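Local coordinates for protein LipS lipolytic enzyme (Unidentified, PDB 4FBL) that probably hydrolyses ester bonds of lipid substrates as a thermostable lipase of the alpha/beta-hydrolase fold, at residues Gly62-Met67 / Thr83-Gly88; Ala132-Ala137 / Ile148-Ala153. All coordinates share one frame; numbering follows the deposited sequence.

Contact 1: residues Gly62-Met67 / Thr83-Gly88; sequences GSPQSM and TPRLTG. With SPD (spermidine), chain I.
Pro64 carries this contact, its ring lying against the Thr83 methyl, the carbonyl O of Pro84 and CA, CB and CG of Arg85. At the start of the side chain, Pro64 CB is 4.2 Å from Thr83 CG2. The next atom makes the nearest approach: Pro64 CG sits 3.7 Å from the carbonyl O of Pro84 and 3.9 Å from Arg85 CA. Pro64 CD, on the other side of the ring, faces the aliphatic stem of Arg85, 4.2 Å from Arg85 CG. That stem runs past the ring because Arg85 CG is anti to the backbone N (chi1 -175°); the chain then bends at chi3, and NH1 hydrogen-bonds to the carbonyl O of His89. Thr83 CG2 also touches Met67, lying 4.1 Å from Met67 CB, while the thioether end turns away. No hydrogen bond crosses between 62-67 and 83-88. Within 62-67, Ser63 OG accepts a hydrogen bond from Gln65 N in an ST turn and is also hydrogen-bonded to Leu190 O; Met67 N hydrogen-bonds to Pro64 O. Gly62 N lies 3.7 Å from N6 of the bound spermidine. Two loops following neighbouring parallel strands, 52-57 and 80-83, thus pack together beside the ligand pocket of an alpha/beta hydrolase.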
ATOM      1  N   GLY C  62     -13.377   6.844  11.664  1.00 22.08           N
ATOM      2  CA  GLY C  62     -14.749   7.374  11.714  1.00 19.07           C
ATOM      3  C   GLY C  62     -15.740   6.312  12.053  1.00 18.11           C
ATOM      4  O   GLY C  62     -15.439   5.297  12.672  1.00 17.11           O
ATOM      5  N   SER C  63     -17.005   6.585  11.722  1.00 18.38           N
ATOM      6  CA  SER C  63     -18.077   5.644  12.106  1.00 17.75           C
ATOM      7  C   SER C  63     -19.314   5.946  11.227  1.00 16.01           C
ATOM      8  O   SER C  63     -19.298   6.953  10.524  1.00 17.38           O
ATOM      9  CB  SER C  63     -18.521   5.854  13.580  1.00 18.81           C
ATOM     10  OG  SER C  63     -19.337   7.059  13.647  1.00 20.42           O
ATOM     11  N   PRO C  64     -20.342   5.073  11.255  1.00 16.40           N
ATOM     12  CA  PRO C  64     -21.526   5.387  10.387  1.00 18.59           C
ATOM     13  C   PRO C  64     -22.159   6.749  10.626  1.00 20.27           C
ATOM     14  O   PRO C  64     -22.858   7.288   9.739  1.00 21.09           O
ATOM     15  CB  PRO C  64     -22.540   4.367  10.810  1.00 17.06           C
ATOM     16  CG  PRO C  64     -21.654   3.113  11.218  1.00 17.42           C
ATOM     17  CD  PRO C  64     -20.522   3.812  11.986  1.00 14.13           C
ATOM     18  N   GLN C  65     -21.912   7.361  11.794  1.00 22.31           N
ATOM     19  CA  GLN C  65     -22.548   8.641  12.009  1.00 22.43           C
ATOM     20  C   GLN C  65     -22.165   9.640  10.955  1.00 21.93           C
ATOM     21  O   GLN C  65     -22.953  10.553  10.628  1.00 20.76           O
ATOM     22  CB  GLN C  65     -22.278   9.204  13.422  1.00 26.09           C
ATOM     23  CG  GLN C  65     -21.155  10.169  13.473  1.00 30.92           C
ATOM     24  CD  GLN C  65     -21.554  11.566  13.269  1.00 31.05           C
ATOM     25  OE1 GLN C  65     -22.686  11.955  13.496  1.00 37.68           O
ATOM     26  NE2 GLN C  65     -20.622  12.347  12.859  1.00 28.63           N
ATOM     27  N   SER C  66     -20.957   9.538  10.376  1.00 19.59           N
ATOM     28  CA  SER C  66     -20.619  10.605   9.434  1.00 17.52           C
ATOM     29  C   SER C  66     -21.379  10.405   8.116  1.00 18.61           C
ATOM     30  O   SER C  66     -21.411  11.365   7.287  1.00 20.23           O
ATOM     31  CB  SER C  66     -19.133  10.731   9.123  1.00 18.49           C
ATOM     32  OG  SER C  66     -18.624   9.499   8.707  1.00 17.69           O
ATOM     33  N   MET C  67     -21.933   9.195   7.920  1.00 19.16           N
ATOM     34  CA  MET C  67     -22.624   8.823   6.672  1.00 20.43           C
ATOM     35  C   MET C  67     -24.180   8.789   6.901  1.00 23.08           C
ATOM     36  O   MET C  67     -24.940   8.484   5.966  1.00 20.43           O
ATOM     37  CB  MET C  67     -22.193   7.426   6.203  1.00 20.44           C
ATOM     38  CG  MET C  67     -20.654   7.151   6.169  1.00 17.21           C
ATOM     39  SD  MET C  67     -19.876   8.387   5.130  1.00 21.54           S
ATOM     40  CE  MET C  67     -20.328   8.166   3.443  1.00 17.07           C
ATOM     41  N   THR C  83     -25.176   0.330   5.738  1.00 18.15           N
ATOM     42  CA  THR C  83     -24.186   1.274   6.156  1.00 18.14           C
ATOM     43  C   THR C  83     -23.455   0.576   7.301  1.00 18.81           C
ATOM     44  O   THR C  83     -23.830   0.746   8.443  1.00 20.17           O
ATOM     45  CB  THR C  83     -24.805   2.572   6.690  1.00 19.74           C
ATOM     46  OG1 THR C  83     -25.700   3.010   5.682  1.00 22.30           O
ATOM     47  CG2 THR C  83     -23.706   3.671   6.877  1.00 16.89           C
ATOM     48  N   PRO C  84     -22.413  -0.216   7.006  1.00 17.71           N
ATOM     49  CA  PRO C  84     -21.776  -1.024   8.072  1.00 17.87           C
ATOM     50  C   PRO C  84     -20.900  -0.235   9.018  1.00 17.38           C
ATOM     51  O   PRO C  84     -20.339   0.789   8.633  1.00 18.37           O
ATOM     52  CB  PRO C  84     -20.838  -2.002   7.283  1.00 18.88           C
ATOM     53  CG  PRO C  84     -20.609  -1.290   5.935  1.00 20.39           C
ATOM     54  CD  PRO C  84     -21.926  -0.547   5.661  1.00 16.88           C
ATOM     55  N   ARG C  85     -20.670  -0.822  10.192  1.00 18.44           N
ATOM     56  CA  ARG C  85     -19.743  -0.273  11.163  1.00 19.71           C
ATOM     57  C   ARG C  85     -18.440  -1.085  10.902  1.00 20.10           C
ATOM     58  O   ARG C  85     -18.403  -2.296  11.136  1.00 17.90           O
ATOM     59  CB  ARG C  85     -20.233  -0.501  12.613  1.00 19.79           C
ATOM     60  CG  ARG C  85     -19.302   0.192  13.638  1.00 21.96           C
ATOM     61  CD  ARG C  85     -19.837  -0.048  15.121  1.00 20.18           C
ATOM     62  NE  ARG C  85     -20.056  -1.476  15.360  1.00 25.57           N
ATOM     63  CZ  ARG C  85     -19.110  -2.353  15.657  1.00 26.41           C
ATOM     64  NH1 ARG C  85     -17.807  -2.027  15.682  1.00 27.54           N
ATOM     65  NH2 ARG C  85     -19.485  -3.571  15.909  1.00 27.45           N
ATOM     66  N   LEU C  86     -17.379  -0.422  10.429  1.00 18.38           N
ATOM     67  CA  LEU C  86     -16.137  -1.242  10.176  1.00 18.74           C
ATOM     68  C   LEU C  86     -15.569  -1.845  11.461  1.00 19.39           C
ATOM     69  O   LEU C  86     -15.736  -1.287  12.543  1.00 20.19           O
ATOM     70  CB  LEU C  86     -15.072  -0.435   9.472  1.00 17.48           C
ATOM     71  CG  LEU C  86     -15.570   0.083   8.133  1.00 20.18           C
ATOM     72  CD1 LEU C  86     -14.513   1.015   7.418  1.00 19.77           C
ATOM     73  CD2 LEU C  86     -16.098  -1.068   7.192  1.00 18.51           C
ATOM     74  N   THR C  87     -14.923  -3.003  11.350  1.00 19.92           N
ATOM     75  CA  THR C  87     -14.249  -3.647  12.467  1.00 19.88           C
ATOM     76  C   THR C  87     -13.362  -2.666  13.255  1.00 20.19           C
ATOM     77  O   THR C  87     -12.583  -1.898  12.663  1.00 19.41           O
ATOM     78  CB  THR C  87     -13.357  -4.811  11.909  1.00 21.66           C
ATOM     79  OG1 THR C  87     -14.199  -5.647  11.068  1.00 20.63           O
ATOM     80  CG2 THR C  87     -12.667  -5.659  13.108  1.00 17.13           C
ATOM     81  N   GLY C  88     -13.447  -2.702  14.591  1.00 20.51           N
ATOM     82  CA  GLY C  88     -12.609  -1.829  15.373  1.00 19.52           C
ATOM     83  C   GLY C  88     -13.024  -0.392  15.452  1.00 21.10           C
ATOM     84  O   GLY C  88     -12.345   0.408  16.150  1.00 20.19           O
TER
HETATM   85  N1  SPD I 301     -11.440  15.742   8.741  1.00 32.74           N
HETATM   86  C2  SPD I 301     -11.762  14.598   9.509  1.00 30.44           C
HETATM   87  C3  SPD I 301     -11.895  13.331   8.588  1.00 38.12           C
HETATM   88  C4  SPD I 301     -12.844  12.334   9.231  1.00 39.07           C
HETATM   89  C5  SPD I 301     -12.121  11.334  10.143  1.00 45.52           C
HETATM   90  N6  SPD I 301     -12.802  10.062   9.965  1.00 49.21           N
HETATM   91  C7  SPD I 301     -13.904   9.950   9.045  1.00 45.92           C
HETATM   92  C8  SPD I 301     -13.496   9.838   7.564  1.00 48.65           C
HETATM   93  C9  SPD I 301     -12.011  10.059   7.236  1.00 45.43           C
HETATM   94  N10 SPD I 301     -11.906  11.007   6.140  1.00 41.07           N

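Contact 2: residues Ala132-Ala137 / Ile148-Ala153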
ATOM      1  N   ALA C 132     -12.178   4.812  -0.943  1.00 16.00           N
ATOM      2  CA  ALA C 132     -11.125   3.931  -1.544  1.00 17.47           C
ATOM      3  C   ALA C 132     -11.634   2.477  -1.580  1.00 17.66           C
ATOM      4  O   ALA C 132     -11.382   1.737  -2.558  1.00 17.03           O
ATOM      5  CB  ALA C 132      -9.802   4.010  -0.654  1.00 14.08           C
ATOM      6  N   LEU C 133     -12.394   2.092  -0.533  1.00 17.07           N
ATOM      7  CA  LEU C 133     -13.074   0.834  -0.534  1.00 17.35           C
ATOM      8  C   LEU C 133     -14.153   0.664  -1.639  1.00 17.06           C
ATOM      9  O   LEU C 133     -14.384  -0.476  -2.116  1.00 19.41           O
ATOM     10  CB  LEU C 133     -13.651   0.511   0.847  1.00 16.98           C
ATOM     11  CG  LEU C 133     -12.621   0.116   1.939  1.00 18.74           C
ATOM     12  CD1 LEU C 133     -13.257   0.251   3.311  1.00 19.80           C
ATOM     13  CD2 LEU C 133     -12.132  -1.336   1.701  1.00 16.98           C
ATOM     14  N   THR C 134     -14.812   1.763  -1.985  1.00 16.95           N
ATOM     15  CA  THR C 134     -15.811   1.807  -3.032  1.00 15.97           C
ATOM     16  C   THR C 134     -15.055   1.507  -4.371  1.00 17.73           C
ATOM     17  O   THR C 134     -15.496   0.643  -5.172  1.00 17.87           O
ATOM     18  CB  THR C 134     -16.441   3.208  -3.073  1.00 16.54           C
ATOM     19  OG1 THR C 134     -17.202   3.418  -1.891  1.00 14.35           O
ATOM     20  CG2 THR C 134     -17.345   3.416  -4.267  1.00 13.34           C
ATOM     21  N   VAL C 135     -13.921   2.196  -4.596  1.00 16.28           N
ATOM     22  CA  VAL C 135     -13.068   1.938  -5.764  1.00 17.53           C
ATOM     23  C   VAL C 135     -12.549   0.512  -5.710  1.00 15.55           C
ATOM     24  O   VAL C 135     -12.566  -0.160  -6.706  1.00 18.25           O
ATOM     25  CB  VAL C 135     -11.922   2.913  -5.892  1.00 15.32           C
ATOM     26  CG1 VAL C 135     -10.969   2.475  -7.078  1.00 19.15           C
ATOM     27  CG2 VAL C 135     -12.470   4.303  -6.179  1.00 16.16           C
ATOM     28  N   TRP C 136     -12.129   0.028  -4.556  1.00 15.64           N
ATOM     29  CA  TRP C 136     -11.625  -1.333  -4.469  1.00 18.38           C
ATOM     30  C   TRP C 136     -12.721  -2.308  -4.852  1.00 19.88           C
ATOM     31  O   TRP C 136     -12.432  -3.307  -5.570  1.00 20.31           O
ATOM     32  CB  TRP C 136     -11.117  -1.675  -3.035  1.00 17.89           C
ATOM     33  CG  TRP C 136     -10.884  -3.112  -2.856  1.00 19.00           C
ATOM     34  CD1 TRP C 136      -9.730  -3.850  -3.197  1.00 19.60           C
ATOM     35  CD2 TRP C 136     -11.790  -4.051  -2.264  1.00 18.70           C
ATOM     36  NE1 TRP C 136      -9.917  -5.186  -2.904  1.00 21.60           N
ATOM     37  CE2 TRP C 136     -11.157  -5.346  -2.314  1.00 21.77           C
ATOM     38  CE3 TRP C 136     -13.063  -3.928  -1.689  1.00 18.80           C
ATOM     39  CZ2 TRP C 136     -11.788  -6.531  -1.851  1.00 16.43           C
ATOM     40  CZ3 TRP C 136     -13.694  -5.104  -1.225  1.00 17.68           C
ATOM     41  CH2 TRP C 136     -13.035  -6.395  -1.295  1.00 19.92           C
ATOM     42  N   ALA C 137     -13.957  -2.107  -4.353  1.00 18.48           N
ATOM     43  CA  ALA C 137     -14.960  -3.183  -4.634  1.00 17.38           C
ATOM     44  C   ALA C 137     -15.414  -3.171  -6.127  1.00 17.58           C
ATOM     45  O   ALA C 137     -15.628  -4.241  -6.691  1.00 19.18           O
ATOM     46  CB  ALA C 137     -16.202  -3.049  -3.706  1.00 18.22           C
ATOM     47  N   ILE C 148     -20.930   3.736  -8.887  1.00 15.20           N
ATOM     48  CA  ILE C 148     -20.265   4.034  -7.622  1.00 16.49           C
ATOM     49  C   ILE C 148     -20.176   5.583  -7.469  1.00 16.99           C
ATOM     50  O   ILE C 148     -20.122   6.298  -8.476  1.00 15.58           O
ATOM     51  CB  ILE C 148     -18.798   3.402  -7.471  1.00 15.24           C
ATOM     52  CG1 ILE C 148     -17.934   3.788  -8.665  1.00 19.85           C
ATOM     53  CG2 ILE C 148     -18.847   1.844  -7.355  1.00 17.24           C
ATOM     54  CD1 ILE C 148     -16.342   3.742  -8.464  1.00 17.62           C
ATOM     55  N   MET C 149     -20.107   6.035  -6.204  1.00 16.19           N
ATOM     56  CA  MET C 149     -19.978   7.457  -5.887  1.00 17.10           C
ATOM     57  C   MET C 149     -18.889   7.614  -4.790  1.00 17.98           C
ATOM     58  O   MET C 149     -19.200   7.861  -3.677  1.00 16.68           O
ATOM     59  CB  MET C 149     -21.331   7.946  -5.354  1.00 17.06           C
ATOM     60  CG  MET C 149     -22.534   7.622  -6.370  1.00 18.29           C
ATOM     61  SD  MET C 149     -23.330   6.019  -5.910  1.00 21.42           S
ATOM     62  CE  MET C 149     -24.531   6.642  -4.784  1.00 14.13           C
ATOM     63  N   PRO C 150     -17.607   7.447  -5.133  1.00 17.25           N
ATOM     64  CA  PRO C 150     -16.594   7.737  -4.109  1.00 17.59           C
ATOM     65  C   PRO C 150     -16.529   9.259  -3.753  1.00 17.28           C
ATOM     66  O   PRO C 150     -16.543  10.154  -4.606  1.00 17.66           O
ATOM     67  CB  PRO C 150     -15.316   7.210  -4.750  1.00 16.71           C
ATOM     68  CG  PRO C 150     -15.536   7.417  -6.290  1.00 16.25           C
ATOM     69  CD  PRO C 150     -17.041   7.262  -6.480  1.00 17.57           C
ATOM     70  N   ILE C 151     -16.458   9.531  -2.465  1.00 17.82           N
ATOM     71  CA  ILE C 151     -16.437  10.883  -1.957  1.00 16.83           C
ATOM     72  C   ILE C 151     -15.101  11.123  -1.239  1.00 18.15           C
ATOM     73  O   ILE C 151     -14.814  10.469  -0.231  1.00 17.04           O
ATOM     74  CB  ILE C 151     -17.570  11.041  -0.922  1.00 15.57           C
ATOM     75  CG1 ILE C 151     -18.956  10.724  -1.566  1.00 17.29           C
ATOM     76  CG2 ILE C 151     -17.621  12.491  -0.440  1.00 17.97           C
ATOM     77  CD1 ILE C 151     -20.146  10.670  -0.530  1.00 17.64           C
ATOM     78  N   ASN C 152     -14.332  12.092  -1.733  1.00 18.37           N
ATOM     79  CA  ASN C 152     -13.005  12.387  -1.149  1.00 18.99           C
ATOM     80  C   ASN C 152     -12.133  11.138  -0.866  1.00 17.54           C
ATOM     81  O   ASN C 152     -11.566  10.981   0.218  1.00 17.34           O
ATOM     82  CB  ASN C 152     -13.218  13.194   0.144  1.00 20.24           C
ATOM     83  CG  ASN C 152     -13.577  14.610  -0.134  1.00 19.61           C
ATOM     84  OD1 ASN C 152     -13.236  15.148  -1.192  1.00 21.74           O
ATOM     85  ND2 ASN C 152     -14.320  15.243   0.800  1.00 16.78           N
ATOM     86  N   ALA C 153     -12.080  10.236  -1.848  1.00 17.17           N
ATOM     87  CA  ALA C 153     -11.559   8.896  -1.661  1.00 18.07           C
ATOM     88  C   ALA C 153     -10.045   8.943  -1.376  1.00 18.12           C
ATOM     89  O   ALA C 153      -9.347   9.658  -2.064  1.00 17.64           O
ATOM     90  CB  ALA C 153     -11.820   8.050  -2.922  1.00 14.84           C
TER
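Thr134 and Ile148 bury the most surface here, and they meet closely: Thr134 CG2 comes within 3.5 Å of Ile148 CB and 3.8 Å of Ile148 CG2. The two side chains lie alongside one another, pointing in opposed directions, the threonine methyl extending from the helix onto the branch point of the isoleucine. Thr134 can present that methyl because CG2 is anti to its backbone N, which puts OG1 beside the N (chi1 -68°); the hydroxyl is hydrogen-bonded within its own helix to the carbonyl O of Gly130. Thr134 CG2 also lies 4.1 Å from Pro150 N. Ile148 CG2 in turn reaches back toward the helix backbone, 4.2 Å from Thr134 O.

Ala153, just beyond the strand, is third in buried surface. Its methyl, CB, points at the helix and stands 3.8 Å from Ala132 N, where the two backbones come nearest, with the CA atoms of Ala132 and Ala153 5.0 Å apart. Between these two places Val135 CG2 packs on Pro150 CB at 4.3 Å. All the touching residues are buried, and no hydrogen bond crosses; methyls and ring carbons meet each other and the backbone. On the far side of the helix, Trp136 packs on Phe167 of the second subunit.

The helix segment runs roughly antiparallel to strand 148-151, at 149°, with the axes 7.7 Å apart. Helix 129-140 follows strand 121-127 and leads back to the parallel strand 147-151 beside it: this is the helix-to-second-strand packing of a beta-alpha-beta crossover in the central sheet of an alpha/beta hydrolase.

How the contacts relate
Contact 1 lies wholly earlier in the sequence than contact 2; their centres are about 15 Å apart and their nearest atoms about 4 Å, with no direct contact. Both border a probable nucleophile elbow, Gly126-Ser128-Gly130, in the turn between strand 121-127 and helix 129-140: Met67 of contact 1 and Thr134 of contact 2 each touch residues of this turn. Contact 1 contributes Gly62 to the spermidine pocket, which also includes Ser128 and His259, whereas the side chain of Ala153 in contact 2 is about 10 Å from the ligand. Contact 2 reaches the probable Ser128-His259-Asp229 triad through Asn152, whose ND2 is hydrogen-bonded to His259 O and whose side chain touches Asp229.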